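Local atomic coordinates of arginyl-trna synthetase (Thermus thermophilus, PDB entry 1IQ0), a protein that probably catalyses the ATP-dependent attachment of L-arginine to tRNA(Arg), releasing AMP and diphosphate, as a monomeric class I aminoacyl-tRNA synthetase. Residues 158-163 / 214-219; 324-327 / 331-334; 485-490 / 554-559. All coordinates share one frame; numbering follows the deposited sequence.

Contact 1 (158-163 / 214-219); sequences ETLFAL and EEVNRI
Leu160 reaches across from helix 154-165 and sets the fork of its two methyls over the flank of helix 213-229, meeting Glu215 and Val216 at about a right angle. With CG anti to the carbonyl carbon (chi1 -65°), CD1 continues the line of the chain toward Val216 while CD2 branches off and settles on Glu215. Leu160 CD2 rests on Glu215 CB at 3.9 Å, while Leu160 CD1 lies 4.0 Å from Val216 CG2. Glu215 offers only the start of its chain here: a bend at chi2 (82°) turns the carboxylate aside, so the leucine meets its aliphatic part. One turn further on, Ile219 extends its long branch obliquely to Thr159, and Ile219 CD1 comes within 3.9 Å of Thr159 OG1. That hydroxyl also hydrogen-bonds to the carbonyl of Ala156 in its own helix. Leu207 of helix 197-208 touches both Leu160 and Val216, and Pro114 and Asn115 of the predicted HIGH region adjoin Val216 and Thr159. The two segments cross at 99°, their axes 11.0 Å apart at closest approach: a near-perpendicular, mainly apolar helix crossing in the class I catalytic domain, beside the predicted HIGH motif.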
ATOM      1  N   GLU A 158       8.632  21.643  20.467  1.00 20.91           N
ATOM      2  CA  GLU A 158      10.073  21.716  20.646  1.00 20.46           C
ATOM      3  C   GLU A 158      10.785  22.419  19.511  1.00 22.14           C
ATOM      4  O   GLU A 158      11.699  23.201  19.759  1.00 21.83           O
ATOM      5  CB  GLU A 158      10.677  20.328  20.843  1.00 22.51           C
ATOM      6  CG  GLU A 158      10.200  19.642  22.095  1.00 25.91           C
ATOM      7  CD  GLU A 158      11.051  18.445  22.464  1.00 31.28           C
ATOM      8  OE1 GLU A 158      11.407  17.653  21.566  1.00 33.69           O
ATOM      9  OE2 GLU A 158      11.358  18.292  23.661  1.00 33.02           O
ATOM     10  N   THR A 159      10.378  22.169  18.267  1.00 17.63           N
ATOM     11  CA  THR A 159      11.072  22.830  17.172  1.00 21.65           C
ATOM     12  C   THR A 159      10.721  24.308  17.122  1.00 19.52           C
ATOM     13  O   THR A 159      11.598  25.138  16.899  1.00 21.50           O
ATOM     14  CB  THR A 159      10.782  22.185  15.791  1.00 31.14           C
ATOM     15  OG1 THR A 159       9.457  22.511  15.367  1.00 35.29           O
ATOM     16  CG2 THR A 159      10.927  20.694  15.870  1.00 21.60           C
ATOM     17  N   LEU A 160       9.451  24.644  17.330  1.00 28.66           N
ATOM     18  CA  LEU A 160       9.053  26.050  17.310  1.00 27.61           C
ATOM     19  C   LEU A 160       9.762  26.805  18.439  1.00 25.07           C
ATOM     20  O   LEU A 160      10.144  27.959  18.277  1.00 26.26           O
ATOM     21  CB  LEU A 160       7.534  26.187  17.447  1.00 22.32           C
ATOM     22  CG  LEU A 160       6.744  25.606  16.268  1.00 21.82           C
ATOM     23  CD1 LEU A 160       5.245  25.884  16.439  1.00 22.14           C
ATOM     24  CD2 LEU A 160       7.253  26.230  14.979  1.00 21.57           C
ATOM     25  N   PHE A 161       9.937  26.148  19.580  1.00 18.90           N
ATOM     26  CA  PHE A 161      10.634  26.771  20.695  1.00 23.04           C
ATOM     27  C   PHE A 161      12.102  26.993  20.308  1.00 24.96           C
ATOM     28  O   PHE A 161      12.647  28.084  20.503  1.00 24.17           O
ATOM     29  CB  PHE A 161      10.581  25.882  21.937  1.00 25.33           C
ATOM     30  CG  PHE A 161      11.520  26.321  23.024  1.00 30.37           C
ATOM     31  CD1 PHE A 161      11.265  27.478  23.757  1.00 27.98           C
ATOM     32  CD2 PHE A 161      12.691  25.609  23.274  1.00 30.61           C
ATOM     33  CE1 PHE A 161      12.165  27.927  24.721  1.00 27.72           C
ATOM     34  CE2 PHE A 161      13.598  26.046  24.236  1.00 32.77           C
ATOM     35  CZ  PHE A 161      13.334  27.211  24.962  1.00 30.64           C
ATOM     36  N   ALA A 162      12.732  25.954  19.759  1.00 29.26           N
ATOM     37  CA  ALA A 162      14.131  26.027  19.348  1.00 29.24           C
ATOM     38  C   ALA A 162      14.397  27.154  18.344  1.00 29.23           C
ATOM     39  O   ALA A 162      15.393  27.866  18.453  1.00 29.03           O
ATOM     40  CB  ALA A 162      14.573  24.690  18.757  1.00 15.46           C
ATOM     41  N   LEU A 163      13.516  27.304  17.361  1.00 24.88           N
ATOM     42  CA  LEU A 163      13.673  28.347  16.356  1.00 28.62           C
ATOM     43  C   LEU A 163      13.739  29.733  16.994  1.00 33.00           C
ATOM     44  O   LEU A 163      14.521  30.581  16.576  1.00 34.62           O
ATOM     45  CB  LEU A 163      12.514  28.296  15.353  1.00 22.21           C
ATOM     46  CG  LEU A 163      12.576  27.113  14.385  1.00 24.49           C
ATOM     47  CD1 LEU A 163      11.254  26.976  13.627  1.00 25.01           C
ATOM     48  CD2 LEU A 163      13.737  27.320  13.419  1.00 25.10           C
ATOM     49  N   GLU A 214      -0.098  28.427  11.799  1.00 24.84           N
ATOM     50  CA  GLU A 214       0.616  28.899  10.614  1.00 23.39           C
ATOM     51  C   GLU A 214       2.082  28.510  10.668  1.00 22.19           C
ATOM     52  O   GLU A 214       2.653  28.083   9.663  1.00 25.61           O
ATOM     53  CB  GLU A 214       0.482  30.417  10.464  1.00 38.89           C
ATOM     54  CG  GLU A 214      -0.959  30.881  10.359  1.00 45.85           C
ATOM     55  CD  GLU A 214      -1.766  30.022   9.405  1.00 58.12           C
ATOM     56  OE1 GLU A 214      -1.407  29.966   8.208  1.00 64.22           O
ATOM     57  OE2 GLU A 214      -2.752  29.395   9.854  1.00 63.75           O
ATOM     58  N   GLU A 215       2.691  28.651  11.842  1.00 21.39           N
ATOM     59  CA  GLU A 215       4.091  28.280  11.998  1.00 21.07           C
ATOM     60  C   GLU A 215       4.291  26.792  11.690  1.00 25.30           C
ATOM     61  O   GLU A 215       5.289  26.409  11.084  1.00 23.80           O
ATOM     62  CB  GLU A 215       4.577  28.591  13.420  1.00 23.78           C
ATOM     63  CG  GLU A 215       4.843  30.077  13.676  1.00 30.24           C
ATOM     64  CD  GLU A 215       3.589  30.877  14.011  1.00 36.62           C
ATOM     65  OE1 GLU A 215       2.462  30.365  13.830  1.00 35.17           O
ATOM     66  OE2 GLU A 215       3.734  32.034  14.455  1.00 41.37           O
ATOM     67  N   VAL A 216       3.343  25.958  12.115  1.00 21.19           N
ATOM     68  CA  VAL A 216       3.422  24.524  11.869  1.00 20.59           C
ATOM     69  C   VAL A 216       3.201  24.254  10.383  1.00 19.97           C
ATOM     70  O   VAL A 216       3.903  23.443   9.774  1.00 19.05           O
ATOM     71  CB  VAL A 216       2.343  23.752  12.676  1.00 23.31           C
ATOM     72  CG1 VAL A 216       2.264  22.299  12.193  1.00 22.98           C
ATOM     73  CG2 VAL A 216       2.670  23.794  14.169  1.00 18.36           C
ATOM     74  N   ASN A 217       2.223  24.944   9.805  1.00 18.61           N
ATOM     75  CA  ASN A 217       1.897  24.773   8.396  1.00 20.47           C
ATOM     76  C   ASN A 217       3.107  25.006   7.491  1.00 24.61           C
ATOM     77  O   ASN A 217       3.243  24.338   6.467  1.00 27.42           O
ATOM     78  CB  ASN A 217       0.765  25.719   8.000  1.00 21.53           C
ATOM     79  CG  ASN A 217       0.146  25.357   6.663  1.00 25.96           C
ATOM     80  OD1 ASN A 217       0.041  26.193   5.766  1.00 28.27           O
ATOM     81  ND2 ASN A 217      -0.274  24.109   6.526  1.00 24.17           N
ATOM     82  N   ARG A 218       3.985  25.939   7.865  1.00 25.44           N
ATOM     83  CA  ARG A 218       5.176  26.225   7.058  1.00 26.40           C
ATOM     84  C   ARG A 218       6.046  24.986   6.945  1.00 24.68           C
ATOM     85  O   ARG A 218       6.583  24.688   5.880  1.00 26.29           O
ATOM     86  CB  ARG A 218       6.020  27.353   7.666  1.00 30.00           C
ATOM     87  CG  ARG A 218       5.371  28.721   7.635  1.00 37.52           C
ATOM     88  CD  ARG A 218       6.358  29.805   8.066  1.00 44.53           C
ATOM     89  NE  ARG A 218       7.470  29.951   7.123  1.00 47.64           N
ATOM     90  CZ  ARG A 218       8.420  30.880   7.220  1.00 49.67           C
ATOM     91  NH1 ARG A 218       8.402  31.754   8.220  1.00 47.38           N
ATOM     92  NH2 ARG A 218       9.384  30.944   6.311  1.00 50.80           N
ATOM     93  N   ILE A 219       6.188  24.270   8.054  1.00 21.69           N
ATOM     94  CA  ILE A 219       6.990  23.060   8.065  1.00 23.49           C
ATOM     95  C   ILE A 219       6.292  21.980   7.244  1.00 24.21           C
ATOM     96  O   ILE A 219       6.931  21.307   6.436  1.00 23.62           O
ATOM     97  CB  ILE A 219       7.214  22.562   9.509  1.00 22.33           C
ATOM     98  CG1 ILE A 219       7.928  23.653  10.320  1.00 20.15           C
ATOM     99  CG2 ILE A 219       8.028  21.272   9.503  1.00 19.50           C
ATOM    100  CD1 ILE A 219       8.271  23.242  11.749  1.00 13.59           C
TER

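Contact 2 (324-327 / 331-334); sequences YENP and GLRT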
ATOM      1  N   TYR A 324      -7.207  23.012   0.662  1.00 25.19           N
ATOM      2  CA  TYR A 324      -5.925  23.254   1.305  1.00 24.72           C
ATOM      3  C   TYR A 324      -4.994  23.910   0.302  1.00 29.59           C
ATOM      4  O   TYR A 324      -4.677  23.324  -0.734  1.00 32.77           O
ATOM      5  CB  TYR A 324      -5.300  21.946   1.790  1.00 21.85           C
ATOM      6  CG  TYR A 324      -3.948  22.133   2.448  1.00 19.98           C
ATOM      7  CD1 TYR A 324      -3.819  22.876   3.623  1.00 17.11           C
ATOM      8  CD2 TYR A 324      -2.795  21.568   1.893  1.00 21.22           C
ATOM      9  CE1 TYR A 324      -2.580  23.049   4.233  1.00 15.78           C
ATOM     10  CE2 TYR A 324      -1.554  21.736   2.489  1.00 19.16           C
ATOM     11  CZ  TYR A 324      -1.452  22.477   3.661  1.00 18.49           C
ATOM     12  OH  TYR A 324      -0.223  22.637   4.264  1.00 21.82           O
ATOM     13  N   GLU A 325      -4.561  25.127   0.617  1.00 31.09           N
ATOM     14  CA  GLU A 325      -3.667  25.864  -0.255  1.00 28.97           C
ATOM     15  C   GLU A 325      -2.286  25.210  -0.252  1.00 24.99           C
ATOM     16  O   GLU A 325      -1.621  25.144   0.780  1.00 23.42           O
ATOM     17  CB  GLU A 325      -3.561  27.321   0.207  1.00 43.88           C
ATOM     18  CG  GLU A 325      -2.700  28.188  -0.699  1.00 58.92           C
ATOM     19  CD  GLU A 325      -2.631  29.636  -0.243  1.00 63.73           C
ATOM     20  OE1 GLU A 325      -2.158  29.890   0.885  1.00 60.13           O
ATOM     21  OE2 GLU A 325      -3.051  30.522  -1.017  1.00 68.41           O
ATOM     22  N   ASN A 326      -1.872  24.716  -1.412  1.00 25.38           N
ATOM     23  CA  ASN A 326      -0.575  24.064  -1.555  1.00 24.73           C
ATOM     24  C   ASN A 326      -0.278  23.943  -3.045  1.00 23.10           C
ATOM     25  O   ASN A 326      -1.194  23.912  -3.863  1.00 26.96           O
ATOM     26  CB  ASN A 326      -0.605  22.676  -0.922  1.00 24.87           C
ATOM     27  CG  ASN A 326      -1.285  21.650  -1.804  1.00 25.54           C
ATOM     28  OD1 ASN A 326      -0.625  20.894  -2.506  1.00 29.20           O
ATOM     29  ND2 ASN A 326      -2.613  21.630  -1.779  1.00 22.93           N
ATOM     30  N   PRO A 327       1.004  23.866  -3.416  1.00 27.47           N
ATOM     31  CA  PRO A 327       1.351  23.758  -4.835  1.00 32.94           C
ATOM     32  C   PRO A 327       1.457  22.349  -5.403  1.00 35.64           C
ATOM     33  O   PRO A 327       1.809  22.186  -6.570  1.00 38.06           O
ATOM     34  CB  PRO A 327       2.685  24.488  -4.906  1.00 41.85           C
ATOM     35  CG  PRO A 327       3.332  24.059  -3.617  1.00 39.63           C
ATOM     36  CD  PRO A 327       2.194  24.199  -2.609  1.00 38.63           C
ATOM     37  N   GLY A 331      -6.638  19.071  -5.593  1.00 32.31           N
ATOM     38  CA  GLY A 331      -7.857  18.628  -4.937  1.00 30.92           C
ATOM     39  C   GLY A 331      -7.775  18.279  -3.463  1.00 31.28           C
ATOM     40  O   GLY A 331      -8.746  17.788  -2.896  1.00 32.73           O
ATOM     41  N   LEU A 332      -6.638  18.530  -2.828  1.00 25.20           N
ATOM     42  CA  LEU A 332      -6.492  18.206  -1.412  1.00 24.26           C
ATOM     43  C   LEU A 332      -7.356  19.101  -0.514  1.00 25.90           C
ATOM     44  O   LEU A 332      -7.389  20.319  -0.687  1.00 25.43           O
ATOM     45  CB  LEU A 332      -5.018  18.312  -1.010  1.00 18.82           C
ATOM     46  CG  LEU A 332      -4.631  18.010   0.440  1.00 20.48           C
ATOM     47  CD1 LEU A 332      -5.122  16.624   0.844  1.00 20.67           C
ATOM     48  CD2 LEU A 332      -3.110  18.105   0.577  1.00 15.85           C
ATOM     49  N   ARG A 333      -8.065  18.488   0.433  1.00 23.63           N
ATOM     50  CA  ARG A 333      -8.915  19.231   1.363  1.00 23.27           C
ATOM     51  C   ARG A 333      -8.416  19.042   2.799  1.00 22.30           C
ATOM     52  O   ARG A 333      -7.955  17.962   3.178  1.00 21.78           O
ATOM     53  CB  ARG A 333     -10.379  18.777   1.256  1.00 26.31           C
ATOM     54  CG  ARG A 333     -11.145  19.301   0.031  1.00 30.09           C
ATOM     55  CD  ARG A 333     -12.558  18.689  -0.062  1.00 31.89           C
ATOM     56  NE  ARG A 333     -13.522  19.207   0.918  1.00 39.50           N
ATOM     57  CZ  ARG A 333     -14.232  18.451   1.767  1.00 45.19           C
ATOM     58  NH1 ARG A 333     -14.098  17.125   1.789  1.00 36.03           N
ATOM     59  NH2 ARG A 333     -15.115  19.020   2.585  1.00 41.91           N
ATOM     60  N   THR A 334      -8.521  20.095   3.601  1.00 21.72           N
ATOM     61  CA  THR A 334      -8.054  20.047   4.979  1.00 17.89           C
ATOM     62  C   THR A 334      -9.151  20.394   5.973  1.00 20.75           C
ATOM     63  O   THR A 334     -10.083  21.129   5.651  1.00 22.22           O
ATOM     64  CB  THR A 334      -6.903  21.065   5.204  1.00 20.32           C
ATOM     65  OG1 THR A 334      -6.444  20.992   6.562  1.00 23.41           O
ATOM     66  CG2 THR A 334      -7.393  22.492   4.942  1.00 18.43           C
TER
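Tyr324 and Leu332 join the two arms of a beta hairpin, where strand 320-323 runs into the loop that returns as strand 333-335 of the mixed catalytic-domain sheet. The polar link between the arms is a backbone bond, Tyr324 N to Leu332 O, 3.0 Å long and nearly straight at 166°. A second bond stays within the outgoing arm: the Asn326 amide folds back on the chain and gives ND2 to the carbonyl of Tyr324, while its OD1 accepts from the backbone N of Tyr328 and Tyr329, so both ends of the amide are used in shaping the loop.

Apolar contacts gather round the tyrosine. Its ring and the Leu332 side chain lie side by side and point the same way, each with CG anti to the backbone N (chi1 179° in Tyr324), and Tyr324 CD2 meets Leu332 CD2 at 3.7 Å. Thr334 slants across the base of the tyrosine, its CG2 3.8 Å from Tyr324 CB. Beyond the hairpin the ring packs on Leu220, Leu221 and Met224 of helix 213-229, and its OH is hydrogen-bonded to Asn217 ND2. Replacing Tyr324 by an alanine is likely to open a gap beside Leu332 and leave Asn217 without its hydroxyl partner. Asn326 ND2 approaches Tyr324 O from above the carbonyl plane, 39° out of it, at 2.9 Å, with Tyr324 O almost in the plane of the Asn326 amide.

Contact 3 (485-490 / 554-559); sequences RKAGEW and PVLTAP
Leu556 projects onto Ala487 and Lys486 in the last turn of helix 470-487, where its two methyls divide between them. Its CG stands anti to the carbonyl carbon (chi1 -58°) and chi2 is extended at -177°, spreading the branches towards the helix. Leu556 CD2 sits 3.8 Å from Ala487 CB, and the same methyl is 4.0 Å from Ala487 CA. The other branch takes the root of the lysine: Leu556 CD1 lies 4.1 Å from Lys486 CB. Beyond CG the extended Lys486 chain carries its ammonium group away, leaving the methylene to meet the leucine. Leu556 and Lys486 also touch a neighbouring molecule in the crystal, which may partly set their conformations. Immediately after Ala487 the helix ends at Gly488, whose positive phi (76°) favours glycine. A type I beta turn from Val555 to Ala558 presents Leu556, closed by the bond from Ala558 N to Val555 O. Leu567 of helix 562-583 touches both Ala487 and Val555, so this helix packs against both segments within the DALR anticodon-binding domain. Pro554 O is hydrogen-bonded to Arg566 NH1 elsewhere; between the two segments only carbons meet, so the attraction is dispersion and burial, with nothing polar to fix its direction.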
ATOM      1  N   ARG A 485       7.224   0.381 -30.829  1.00 27.55           N
ATOM      2  CA  ARG A 485       7.570   1.653 -31.445  1.00 31.51           C
ATOM      3  C   ARG A 485       8.078   1.406 -32.870  1.00 31.62           C
ATOM      4  O   ARG A 485       7.665   2.076 -33.822  1.00 32.62           O
ATOM      5  CB  ARG A 485       8.649   2.322 -30.597  1.00 40.61           C
ATOM      6  CG  ARG A 485       8.862   3.804 -30.811  1.00 46.28           C
ATOM      7  CD  ARG A 485       9.946   4.290 -29.842  1.00 47.35           C
ATOM      8  NE  ARG A 485       9.638   3.909 -28.461  1.00 50.53           N
ATOM      9  CZ  ARG A 485      10.521   3.413 -27.594  1.00 47.35           C
ATOM     10  NH1 ARG A 485      11.787   3.231 -27.951  1.00 42.99           N
ATOM     11  NH2 ARG A 485      10.138   3.091 -26.365  1.00 43.08           N
ATOM     12  N   LYS A 486       8.963   0.423 -33.005  1.00 30.51           N
ATOM     13  CA  LYS A 486       9.552   0.068 -34.294  1.00 30.88           C
ATOM     14  C   LYS A 486       8.588  -0.633 -35.247  1.00 32.98           C
ATOM     15  O   LYS A 486       8.729  -0.524 -36.468  1.00 34.53           O
ATOM     16  CB  LYS A 486      10.781  -0.821 -34.066  1.00 31.39           C
ATOM     17  CG  LYS A 486      11.934  -0.084 -33.404  1.00 31.40           C
ATOM     18  CD  LYS A 486      12.932  -1.025 -32.750  1.00 31.53           C
ATOM     19  CE  LYS A 486      13.998  -0.220 -32.014  1.00 34.44           C
ATOM     20  NZ  LYS A 486      14.929  -1.057 -31.211  1.00 31.20           N
ATOM     21  N   ALA A 487       7.608  -1.338 -34.694  1.00 38.35           N
ATOM     22  CA  ALA A 487       6.645  -2.082 -35.500  1.00 38.37           C
ATOM     23  C   ALA A 487       5.581  -1.237 -36.175  1.00 40.79           C
ATOM     24  O   ALA A 487       5.161  -1.542 -37.292  1.00 43.15           O
ATOM     25  CB  ALA A 487       5.969  -3.156 -34.643  1.00 25.16           C
ATOM     26  N   GLY A 488       5.141  -0.178 -35.504  1.00 39.10           N
ATOM     27  CA  GLY A 488       4.094   0.649 -36.070  1.00 41.09           C
ATOM     28  C   GLY A 488       2.790  -0.106 -35.905  1.00 43.52           C
ATOM     29  O   GLY A 488       2.638  -0.875 -34.959  1.00 49.07           O
ATOM     30  N   GLU A 489       1.849   0.094 -36.818  1.00 43.30           N
ATOM     31  CA  GLU A 489       0.564  -0.593 -36.736  1.00 43.29           C
ATOM     32  C   GLU A 489       0.669  -2.023 -37.262  1.00 41.91           C
ATOM     33  O   GLU A 489       1.532  -2.331 -38.086  1.00 44.33           O
ATOM     34  CB  GLU A 489      -0.493   0.166 -37.542  1.00 65.39           C
ATOM     35  CG  GLU A 489      -0.801   1.565 -37.026  1.00 72.15           C
ATOM     36  CD  GLU A 489      -1.396   1.556 -35.631  1.00 76.27           C
ATOM     37  OE1 GLU A 489      -2.412   0.858 -35.422  1.00 79.00           O
ATOM     38  OE2 GLU A 489      -0.852   2.249 -34.743  1.00 80.21           O
ATOM     39  N   TRP A 490      -0.203  -2.898 -36.771  1.00 34.92           N
ATOM     40  CA  TRP A 490      -0.218  -4.281 -37.216  1.00 31.52           C
ATOM     41  C   TRP A 490      -1.653  -4.788 -37.216  1.00 31.84           C
ATOM     42  O   TRP A 490      -2.528  -4.189 -36.587  1.00 30.94           O
ATOM     43  CB  TRP A 490       0.677  -5.154 -36.324  1.00 28.32           C
ATOM     44  CG  TRP A 490       0.186  -5.368 -34.924  1.00 31.97           C
ATOM     45  CD1 TRP A 490      -0.620  -6.377 -34.481  1.00 30.87           C
ATOM     46  CD2 TRP A 490       0.504  -4.574 -33.774  1.00 31.62           C
ATOM     47  NE1 TRP A 490      -0.819  -6.267 -33.123  1.00 28.54           N
ATOM     48  CE2 TRP A 490      -0.141  -5.165 -32.665  1.00 30.85           C
ATOM     49  CE3 TRP A 490       1.276  -3.419 -33.573  1.00 30.69           C
ATOM     50  CZ2 TRP A 490      -0.041  -4.642 -31.373  1.00 25.51           C
ATOM     51  CZ3 TRP A 490       1.377  -2.895 -32.284  1.00 28.47           C
ATOM     52  CH2 TRP A 490       0.720  -3.509 -31.201  1.00 29.24           C
ATOM     53  N   PRO A 554      11.700 -14.100 -32.327  1.00 27.74           N
ATOM     54  CA  PRO A 554      11.706 -12.793 -32.995  1.00 24.26           C
ATOM     55  C   PRO A 554      10.314 -12.291 -33.377  1.00 23.14           C
ATOM     56  O   PRO A 554       9.440 -13.075 -33.745  1.00 21.69           O
ATOM     57  CB  PRO A 554      12.606 -13.030 -34.210  1.00 19.69           C
ATOM     58  CG  PRO A 554      12.276 -14.468 -34.589  1.00 19.54           C
ATOM     59  CD  PRO A 554      12.253 -15.151 -33.211  1.00 17.69           C
ATOM     60  N   VAL A 555      10.123 -10.978 -33.281  1.00 18.31           N
ATOM     61  CA  VAL A 555       8.845 -10.351 -33.601  1.00 20.95           C
ATOM     62  C   VAL A 555       8.827  -9.738 -35.004  1.00 27.30           C
ATOM     63  O   VAL A 555       8.032 -10.129 -35.856  1.00 32.48           O
ATOM     64  CB  VAL A 555       8.506  -9.215 -32.593  1.00 21.78           C
ATOM     65  CG1 VAL A 555       7.120  -8.647 -32.888  1.00 16.20           C
ATOM     66  CG2 VAL A 555       8.574  -9.728 -31.179  1.00 20.49           C
ATOM     67  N   LEU A 556       9.712  -8.775 -35.233  1.00 24.52           N
ATOM     68  CA  LEU A 556       9.771  -8.066 -36.506  1.00 25.49           C
ATOM     69  C   LEU A 556      10.152  -8.923 -37.711  1.00 23.37           C
ATOM     70  O   LEU A 556       9.807  -8.590 -38.844  1.00 27.25           O
ATOM     71  CB  LEU A 556      10.711  -6.860 -36.384  1.00 26.57           C
ATOM     72  CG  LEU A 556      10.339  -5.843 -35.287  1.00 28.08           C
ATOM     73  CD1 LEU A 556      11.306  -4.659 -35.328  1.00 28.63           C
ATOM     74  CD2 LEU A 556       8.908  -5.349 -35.486  1.00 24.62           C
ATOM     75  N   THR A 557      10.847 -10.026 -37.472  1.00 24.01           N
ATOM     76  CA  THR A 557      11.250 -10.913 -38.554  1.00 25.15           C
ATOM     77  C   THR A 557      10.372 -12.158 -38.630  1.00 26.89           C
ATOM     78  O   THR A 557      10.642 -13.065 -39.415  1.00 22.58           O
ATOM     79  CB  THR A 557      12.712 -11.361 -38.396  1.00 27.38           C
ATOM     80  OG1 THR A 557      12.904 -11.909 -37.086  1.00 27.86           O
ATOM     81  CG2 THR A 557      13.655 -10.187 -38.609  1.00 24.99           C
ATOM     82  N   ALA A 558       9.321 -12.203 -37.817  1.00 24.96           N
ATOM     83  CA  ALA A 558       8.418 -13.345 -37.829  1.00 25.20           C
ATOM     84  C   ALA A 558       7.505 -13.221 -39.040  1.00 24.16           C
ATOM     85  O   ALA A 558       7.203 -12.111 -39.486  1.00 21.22           O
ATOM     86  CB  ALA A 558       7.584 -13.386 -36.540  1.00 26.23           C
ATOM     87  N   PRO A 559       7.069 -14.362 -39.599  1.00 25.91           N
ATOM     88  CA  PRO A 559       6.183 -14.368 -40.770  1.00 26.03           C
ATOM     89  C   PRO A 559       4.785 -13.855 -40.447  1.00 28.69           C
ATOM     90  O   PRO A 559       4.396 -13.785 -39.282  1.00 28.21           O
ATOM     91  CB  PRO A 559       6.179 -15.838 -41.197  1.00 24.34           C
ATOM     92  CG  PRO A 559       6.400 -16.578 -39.891  1.00 23.46           C
ATOM     93  CD  PRO A 559       7.494 -15.732 -39.253  1.00 23.54           C
TER

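From the N terminus, contact 1 comes first, closing a largely helical excursion, 50 residues between its segments, that joins helix 154-165 to helix 213-229. Contact 2 closes the nine-residue loop of a hairpin between strands 320-323 and 333-335, with three residues between its segments. Contact 3 spans 63 residues of the anticodon-binding domain, from the end of helix 470-487 to the loop before helix 562-583. The three follow in series, so none nests in or crosses another. Contacts 1 and 2 meet in space through Asn217 ND2 and Tyr324 OH, 2.7 Å apart, which ties helix 213-229 to the hairpin. Contact 3 stands apart, its centre about 59 Å from that of contact 1 and about 47 Å from that of contact 2.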